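Local coordinates for listeriolysin O (Listeria monocytogenes, PDB 4CDB), which forms oligomeric pores in cholesterol-containing host membranes after a major conformational change, and so lyses cells, at residues A2-P7 and S113-I118; E22-I27 and R227-F232. All coordinates share one frame; numbering follows the deposited sequence.

Overall arrangement
Contacts 1 and 2 are both buried, yet their centres lie about 35 and 41 Å from the centre of the chain. Both involve the N-terminal region: contact 1 lays the proline-rich lead-in to helix 14-28 on strand 114-118, contact 2 the helix itself on the loop after strand 207-222. The first is proline-on-strand packing with little polar bonding between its segments; the second combines a carboxylate gripped by four donor atoms with a separate apolar patch. Their centres are about 18 Å apart. Arg230, from the loop of contact 2, joins them through probable hydrogen bonds to Ser113 OG and Pro7 O, while Phe231 packs on Leu114.

Contact 1: residues A2-P7 and S113-I118; sequences APPASP and SLTLSI
Pro4 and Pro7 carry the apolar part of this contact, each setting its ring against the strand 114-118. The CG of Pro4 comes down on the backbone, 3.3 Å from Thr115 O, and the ring fits between two side chains of the strand. Its CB lies 3.7 Å from Thr115 CG2, and its CG and CD both meet Ser117 CB. Pro7 rests farther toward the start of the strand: its CG is 3.4 Å from Leu114 C, over the peptide that leads into Thr115. The neighbouring CB of Pro7 approaches Ser113 OG at 3.5 Å.

Thr115 stands between the two rings. Its methyl, CG2, is anti to the backbone N and serves Pro4, whereas OG1, beside that N (chi1 -59°), faces Pro7, whose CG is only 3.2 Å from OG1. The side chains of Pro7 and Thr115 lie alongside each other, pointing opposite ways.

Polar bonding across the segments is sparse. Thr115 OG1 lies 3.0 Å from Ala5 O, a plausible hydrogen bond, although the hydroxyl proton has a second acceptor within reach. More polar links run through third parties: Asn223 takes Thr115 N on its OD1 and gives its ND2 to Ser6 OG, and Arg230 NH2 bonds both Ser113 OG and Pro7 O.

The segments run roughly antiparallel, 158° apart, but no backbone hydrogen bonds join them, and residues 3-7 have the phi and psi values of polyproline II. Strand 114-118 instead pairs with strands 129-132 and 207-222, and on its other face Leu116 packs on helix 137-152. A polyproline II segment laid over a beta-sheet is thus exemplified here by the proline-rich, PEST-like N-terminal sequence of listeriolysin O docked on its domain 1.

Contact 2: residues E22-I27 and R227-F232; sequences EIDKYI and RPSRFF
Asp24 projects from helix 14-28 into the turn at Arg227-Ser229, and its two carboxylate oxygens divide the work. OD1 accepts from both donors of Ser229: the backbone N, 2.8 Å from OD1, lies nearly on the C-O axis, while OG approaches from above the carboxylate plane. OD2 belongs to Arg227, whose NE and NH2 grip it side-on in a salt bridge, NE at 2.8 Å from OD2. That oxygen lies in the guanidinium plane, although the two flat groups are turned 63° apart; the bend at chi3 of Arg227 (58°) brings NE round to it. Four donors on one carboxylate should favour its negative charge.

Pro228 packs against both the carboxylate and the helix. Its CD is 3.2 Å from Asp24 OD1, and CB of the same ring, which also lies near OD1, touches Ile27 CD1 at 3.8 Å.

Ile23, one turn before Ile27, completes the apolar side. Its CG2, anti to the backbone N, lies 4.0 Å from Ser229 CB and also meets Phe232 CD2, at 4.1 Å. Ile27 CD1 reaches the same ring tip to tip, and Leu241 of helix 238-243 packs against both Ile23 and Phe232.

Residues 227-232 form two overlapping type I turns, closed by Arg230 N to Arg227 O and Phe232 N to Ser229 O. Through Asp24 and the two isoleucines the N-terminal helix is held to this loop within domain 1 of the cholesterol-dependent cytolysin fold.

Contact 1: residues A2-P7 and S113-I118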
ATOM      1  N   ALA A   2      -9.516  -0.203  29.040  1.00104.42           N
ATOM      2  CA  ALA A   2     -10.318   1.002  29.154  1.00 99.04           C
ATOM      3  C   ALA A   2      -9.475   1.973  29.973  1.00 91.51           C
ATOM      4  O   ALA A   2      -8.601   1.540  30.725  1.00 91.35           O
ATOM      5  CB  ALA A   2     -11.631   0.697  29.857  1.00100.79           C
ATOM      6  N   PRO A   3      -9.714   3.287  29.823  1.00 83.67           N
ATOM      7  CA  PRO A   3      -8.895   4.254  30.564  1.00 76.22           C
ATOM      8  C   PRO A   3      -8.969   4.057  32.080  1.00 70.06           C
ATOM      9  O   PRO A   3     -10.050   3.795  32.610  1.00 71.03           O
ATOM     10  CB  PRO A   3      -9.498   5.608  30.167  1.00 75.47           C
ATOM     11  CG  PRO A   3     -10.859   5.290  29.619  1.00 78.40           C
ATOM     12  CD  PRO A   3     -10.718   3.950  28.973  1.00 82.02           C
ATOM     13  N   PRO A   4      -7.821   4.170  32.769  1.00 60.50           N
ATOM     14  CA  PRO A   4      -7.754   4.022  34.227  1.00 55.98           C
ATOM     15  C   PRO A   4      -8.429   5.185  34.950  1.00 54.22           C
ATOM     16  O   PRO A   4      -8.791   6.178  34.320  1.00 50.26           O
ATOM     17  CB  PRO A   4      -6.250   4.044  34.508  1.00 52.94           C
ATOM     18  CG  PRO A   4      -5.672   4.830  33.384  1.00 53.54           C
ATOM     19  CD  PRO A   4      -6.501   4.463  32.185  1.00 54.07           C
ATOM     20  N   ALA A   5      -8.593   5.057  36.261  1.00 54.14           N
ATOM     21  CA  ALA A   5      -9.218   6.110  37.053  1.00 53.47           C
ATOM     22  C   ALA A   5      -8.252   7.267  37.296  1.00 54.30           C
ATOM     23  O   ALA A   5      -7.039   7.068  37.385  1.00 54.64           O
ATOM     24  CB  ALA A   5      -9.725   5.552  38.376  1.00 52.78           C
ATOM     25  N   SER A   6      -8.794   8.477  37.397  1.00 56.01           N
ATOM     26  CA  SER A   6      -7.982   9.662  37.658  1.00 62.95           C
ATOM     27  C   SER A   6      -7.387   9.628  39.063  1.00 60.43           C
ATOM     28  O   SER A   6      -8.024   9.142  40.000  1.00 58.19           O
ATOM     29  CB  SER A   6      -8.815  10.934  37.475  1.00 67.56           C
ATOM     30  OG  SER A   6      -9.324  11.027  36.155  1.00 69.87           O
ATOM     31  N   PRO A   7      -6.155  10.141  39.212  1.00 57.63           N
ATOM     32  CA  PRO A   7      -5.499  10.242  40.520  1.00 58.27           C
ATOM     33  C   PRO A   7      -6.249  11.219  41.417  1.00 65.60           C
ATOM     34  O   PRO A   7      -7.048  12.006  40.905  1.00 63.69           O
ATOM     35  CB  PRO A   7      -4.119  10.819  40.178  1.00 56.08           C
ATOM     36  CG  PRO A   7      -3.922  10.537  38.728  1.00 54.88           C
ATOM     37  CD  PRO A   7      -5.284  10.601  38.118  1.00 55.26           C
ATOM     38  N   SER A 113      -0.908  15.536  37.903  1.00 36.84           N
ATOM     39  CA  SER A 113      -0.750  14.085  37.926  1.00 41.91           C
ATOM     40  C   SER A 113      -1.655  13.378  36.922  1.00 40.52           C
ATOM     41  O   SER A 113      -2.677  13.923  36.501  1.00 40.31           O
ATOM     42  CB  SER A 113      -1.013  13.540  39.333  1.00 40.08           C
ATOM     43  OG  SER A 113      -2.349  13.796  39.727  1.00 45.95           O
ATOM     44  N   LEU A 114      -1.263  12.166  36.540  1.00 40.85           N
ATOM     45  CA  LEU A 114      -2.099  11.299  35.713  1.00 41.35           C
ATOM     46  C   LEU A 114      -1.868   9.830  36.056  1.00 37.83           C
ATOM     47  O   LEU A 114      -0.868   9.482  36.689  1.00 40.54           O
ATOM     48  CB  LEU A 114      -1.869  11.556  34.215  1.00 43.17           C
ATOM     49  CG  LEU A 114      -0.459  11.569  33.614  1.00 46.09           C
ATOM     50  CD1 LEU A 114       0.178  10.184  33.556  1.00 47.85           C
ATOM     51  CD2 LEU A 114      -0.501  12.183  32.224  1.00 47.15           C
ATOM     52  N   THR A 115      -2.794   8.971  35.640  1.00 33.23           N
ATOM     53  CA  THR A 115      -2.633   7.538  35.847  1.00 39.39           C
ATOM     54  C   THR A 115      -2.380   6.841  34.518  1.00 38.36           C
ATOM     55  O   THR A 115      -3.156   6.991  33.571  1.00 38.87           O
ATOM     56  CB  THR A 115      -3.869   6.905  36.521  1.00 39.00           C
ATOM     57  OG1 THR A 115      -4.096   7.530  37.789  1.00 45.50           O
ATOM     58  CG2 THR A 115      -3.657   5.412  36.735  1.00 39.52           C
ATOM     59  N   LEU A 116      -1.286   6.090  34.452  1.00 37.70           N
ATOM     60  CA  LEU A 116      -0.974   5.288  33.273  1.00 34.35           C
ATOM     61  C   LEU A 116      -1.419   3.847  33.484  1.00 37.86           C
ATOM     62  O   LEU A 116      -1.351   3.322  34.597  1.00 39.16           O
ATOM     63  CB  LEU A 116       0.525   5.324  32.975  1.00 28.40           C
ATOM     64  CG  LEU A 116       1.087   6.669  32.516  1.00 35.24           C
ATOM     65  CD1 LEU A 116       2.588   6.565  32.292  1.00 38.71           C
ATOM     66  CD2 LEU A 116       0.381   7.146  31.252  1.00 33.50           C
ATOM     67  N   SER A 117      -1.878   3.215  32.411  1.00 37.13           N
ATOM     68  CA  SER A 117      -2.301   1.822  32.460  1.00 35.61           C
ATOM     69  C   SER A 117      -1.789   1.054  31.245  1.00 35.39           C
ATOM     70  O   SER A 117      -1.749   1.591  30.135  1.00 33.31           O
ATOM     71  CB  SER A 117      -3.825   1.729  32.545  1.00 43.71           C
ATOM     72  OG  SER A 117      -4.261   0.389  32.426  1.00 54.65           O
ATOM     73  N   ILE A 118      -1.393  -0.199  31.460  1.00 33.14           N
ATOM     74  CA  ILE A 118      -0.837  -1.026  30.392  1.00 33.96           C
ATOM     75  C   ILE A 118      -1.724  -2.248  30.152  1.00 40.85           C
ATOM     76  O   ILE A 118      -2.365  -2.745  31.082  1.00 46.08           O
ATOM     77  CB  ILE A 118       0.619  -1.450  30.715  1.00 40.54           C
ATOM     78  CG1 ILE A 118       1.348  -1.927  29.455  1.00 41.58           C
ATOM     79  CG2 ILE A 118       0.656  -2.511  31.818  1.00 34.14           C
ATOM     80  CD1 ILE A 118       2.850  -2.034  29.629  1.00 32.95           C
TER

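Contact 2: residues E22-I27 and R227-F232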
ATOM      1  N   GLU A  22     -11.222  28.884  35.817  1.00 37.58           N
ATOM      2  CA  GLU A  22     -11.116  29.749  34.645  1.00 42.36           C
ATOM      3  C   GLU A  22     -10.624  28.967  33.430  1.00 36.57           C
ATOM      4  O   GLU A  22     -11.080  29.191  32.312  1.00 36.81           O
ATOM      5  CB  GLU A  22     -10.190  30.936  34.913  1.00 48.98           C
ATOM      6  CG  GLU A  22     -10.736  31.966  35.888  1.00 64.76           C
ATOM      7  CD  GLU A  22      -9.739  33.074  36.166  1.00 76.92           C
ATOM      8  OE1 GLU A  22      -8.581  32.955  35.712  1.00 81.29           O
ATOM      9  OE2 GLU A  22     -10.112  34.061  36.835  1.00 79.88           O
ATOM     10  N   ILE A  23      -9.685  28.053  33.654  1.00 39.65           N
ATOM     11  CA  ILE A  23      -9.184  27.206  32.576  1.00 38.37           C
ATOM     12  C   ILE A  23     -10.294  26.308  32.036  1.00 36.35           C
ATOM     13  O   ILE A  23     -10.468  26.188  30.822  1.00 37.22           O
ATOM     14  CB  ILE A  23      -7.968  26.361  33.020  1.00 37.53           C
ATOM     15  CG1 ILE A  23      -6.757  27.262  33.254  1.00 34.03           C
ATOM     16  CG2 ILE A  23      -7.626  25.314  31.973  1.00 38.08           C
ATOM     17  CD1 ILE A  23      -5.573  26.556  33.892  1.00 36.92           C
ATOM     18  N   ASP A  24     -11.050  25.692  32.942  1.00 36.72           N
ATOM     19  CA  ASP A  24     -12.172  24.840  32.554  1.00 40.71           C
ATOM     20  C   ASP A  24     -13.142  25.568  31.630  1.00 40.43           C
ATOM     21  O   ASP A  24     -13.480  25.068  30.559  1.00 41.96           O
ATOM     22  CB  ASP A  24     -12.925  24.327  33.784  1.00 46.67           C
ATOM     23  CG  ASP A  24     -12.152  23.272  34.547  1.00 50.44           C
ATOM     24  OD1 ASP A  24     -11.313  22.583  33.929  1.00 46.39           O
ATOM     25  OD2 ASP A  24     -12.389  23.125  35.764  1.00 56.72           O
ATOM     26  N   LYS A  25     -13.578  26.752  32.046  1.00 39.10           N
ATOM     27  CA  LYS A  25     -14.558  27.524  31.282  1.00 46.33           C
ATOM     28  C   LYS A  25     -14.007  28.028  29.951  1.00 43.91           C
ATOM     29  O   LYS A  25     -14.744  28.142  28.973  1.00 49.78           O
ATOM     30  CB  LYS A  25     -15.086  28.698  32.115  1.00 50.19           C
ATOM     31  CG  LYS A  25     -15.670  28.280  33.454  1.00 59.75           C
ATOM     32  CD  LYS A  25     -16.713  27.190  33.273  1.00 68.35           C
ATOM     33  CE  LYS A  25     -17.138  26.597  34.605  1.00 72.91           C
ATOM     34  NZ  LYS A  25     -17.746  27.622  35.492  1.00 75.56           N
ATOM     35  N   TYR A  26     -12.713  28.331  29.914  1.00 39.71           N
ATOM     36  CA  TYR A  26     -12.080  28.780  28.677  1.00 44.46           C
ATOM     37  C   TYR A  26     -12.038  27.662  27.639  1.00 46.06           C
ATOM     38  O   TYR A  26     -12.384  27.868  26.476  1.00 45.68           O
ATOM     39  CB  TYR A  26     -10.669  29.320  28.937  1.00 41.57           C
ATOM     40  CG  TYR A  26      -9.912  29.661  27.671  1.00 41.25           C
ATOM     41  CD1 TYR A  26     -10.227  30.797  26.935  1.00 46.76           C
ATOM     42  CD2 TYR A  26      -8.887  28.845  27.210  1.00 39.43           C
ATOM     43  CE1 TYR A  26      -9.541  31.110  25.774  1.00 48.09           C
ATOM     44  CE2 TYR A  26      -8.195  29.151  26.053  1.00 41.99           C
ATOM     45  CZ  TYR A  26      -8.526  30.284  25.339  1.00 43.73           C
ATOM     46  OH  TYR A  26      -7.838  30.588  24.187  1.00 38.85           O
ATOM     47  N   ILE A  27     -11.616  26.476  28.063  1.00 39.49           N
ATOM     48  CA  ILE A  27     -11.521  25.341  27.152  1.00 40.19           C
ATOM     49  C   ILE A  27     -12.908  24.859  26.727  1.00 43.16           C
ATOM     50  O   ILE A  27     -13.138  24.557  25.557  1.00 40.01           O
ATOM     51  CB  ILE A  27     -10.700  24.187  27.766  1.00 36.74           C
ATOM     52  CG1 ILE A  27      -9.264  24.643  28.025  1.00 31.64           C
ATOM     53  CG2 ILE A  27     -10.706  22.968  26.853  1.00 36.73           C
ATOM     54  CD1 ILE A  27      -8.366  23.566  28.606  1.00 29.61           C
ATOM     55  N   ARG A 227     -12.235  17.090  34.354  1.00 43.45           N
ATOM     56  CA  ARG A 227     -12.072  18.523  34.146  1.00 46.03           C
ATOM     57  C   ARG A 227     -10.875  18.772  33.243  1.00 39.02           C
ATOM     58  O   ARG A 227      -9.832  18.136  33.403  1.00 41.13           O
ATOM     59  CB  ARG A 227     -11.869  19.250  35.475  1.00 43.66           C
ATOM     60  CG  ARG A 227     -13.009  19.082  36.462  1.00 51.16           C
ATOM     61  CD  ARG A 227     -12.669  19.715  37.804  1.00 56.36           C
ATOM     62  NE  ARG A 227     -12.370  21.138  37.672  1.00 62.30           N
ATOM     63  CZ  ARG A 227     -11.885  21.898  38.649  1.00 62.42           C
ATOM     64  NH1 ARG A 227     -11.637  21.376  39.843  1.00 61.06           N
ATOM     65  NH2 ARG A 227     -11.645  23.183  38.429  1.00 58.09           N
ATOM     66  N   PRO A 228     -11.028  19.693  32.280  1.00 34.93           N
ATOM     67  CA  PRO A 228      -9.940  20.057  31.365  1.00 39.87           C
ATOM     68  C   PRO A 228      -8.707  20.567  32.102  1.00 41.51           C
ATOM     69  O   PRO A 228      -7.586  20.367  31.638  1.00 43.39           O
ATOM     70  CB  PRO A 228     -10.557  21.177  30.524  1.00 42.00           C
ATOM     71  CG  PRO A 228     -12.023  20.887  30.535  1.00 36.53           C
ATOM     72  CD  PRO A 228     -12.304  20.331  31.906  1.00 33.14           C
ATOM     73  N   SER A 229      -8.914  21.211  33.245  1.00 37.18           N
ATOM     74  CA  SER A 229      -7.815  21.799  34.008  1.00 37.83           C
ATOM     75  C   SER A 229      -6.972  20.776  34.769  1.00 36.11           C
ATOM     76  O   SER A 229      -5.901  21.110  35.270  1.00 36.59           O
ATOM     77  CB  SER A 229      -8.346  22.850  34.984  1.00 38.74           C
ATOM     78  OG  SER A 229      -9.279  22.282  35.885  1.00 36.75           O
ATOM     79  N   ARG A 230      -7.452  19.538  34.859  1.00 41.57           N
ATOM     80  CA  ARG A 230      -6.770  18.511  35.652  1.00 44.29           C
ATOM     81  C   ARG A 230      -5.351  18.199  35.177  1.00 37.72           C
ATOM     82  O   ARG A 230      -4.500  17.817  35.976  1.00 35.71           O
ATOM     83  CB  ARG A 230      -7.592  17.218  35.714  1.00 53.12           C
ATOM     84  CG  ARG A 230      -8.311  17.000  37.037  1.00 62.31           C
ATOM     85  CD  ARG A 230      -7.351  17.079  38.221  1.00 68.25           C
ATOM     86  NE  ARG A 230      -6.906  15.767  38.689  1.00 71.48           N
ATOM     87  CZ  ARG A 230      -5.691  15.262  38.491  1.00 68.75           C
ATOM     88  NH1 ARG A 230      -4.777  15.956  37.827  1.00 63.05           N
ATOM     89  NH2 ARG A 230      -5.389  14.060  38.962  1.00 69.99           N
ATOM     90  N   PHE A 231      -5.099  18.360  33.883  1.00 39.92           N
ATOM     91  CA  PHE A 231      -3.791  18.018  33.326  1.00 42.73           C
ATOM     92  C   PHE A 231      -2.750  19.115  33.534  1.00 39.84           C
ATOM     93  O   PHE A 231      -1.549  18.874  33.407  1.00 39.13           O
ATOM     94  CB  PHE A 231      -3.903  17.661  31.840  1.00 50.02           C
ATOM     95  CG  PHE A 231      -4.293  16.230  31.588  1.00 51.91           C
ATOM     96  CD1 PHE A 231      -4.324  15.314  32.628  1.00 49.59           C
ATOM     97  CD2 PHE A 231      -4.620  15.800  30.311  1.00 49.50           C
ATOM     98  CE1 PHE A 231      -4.680  13.995  32.403  1.00 53.22           C
ATOM     99  CE2 PHE A 231      -4.977  14.483  30.078  1.00 51.95           C
ATOM    100  CZ  PHE A 231      -5.006  13.577  31.127  1.00 54.30           C
ATOM    101  N   PHE A 232      -3.210  20.316  33.865  1.00 31.02           N
ATOM    102  CA  PHE A 232      -2.303  21.446  34.024  1.00 32.98           C
ATOM    103  C   PHE A 232      -1.819  21.607  35.456  1.00 34.61           C
ATOM    104  O   PHE A 232      -2.542  21.300  36.405  1.00 34.84           O
ATOM    105  CB  PHE A 232      -2.976  22.733  33.551  1.00 34.14           C
ATOM    106  CG  PHE A 232      -3.370  22.705  32.107  1.00 34.40           C
ATOM    107  CD1 PHE A 232      -2.425  22.909  31.115  1.00 34.93           C
ATOM    108  CD2 PHE A 232      -4.685  22.469  31.737  1.00 35.14           C
ATOM    109  CE1 PHE A 232      -2.785  22.880  29.779  1.00 36.15           C
ATOM    110  CE2 PHE A 232      -5.050  22.440  30.406  1.00 36.69           C
ATOM    111  CZ  PHE A 232      -4.100  22.645  29.426  1.00 37.86           C
TER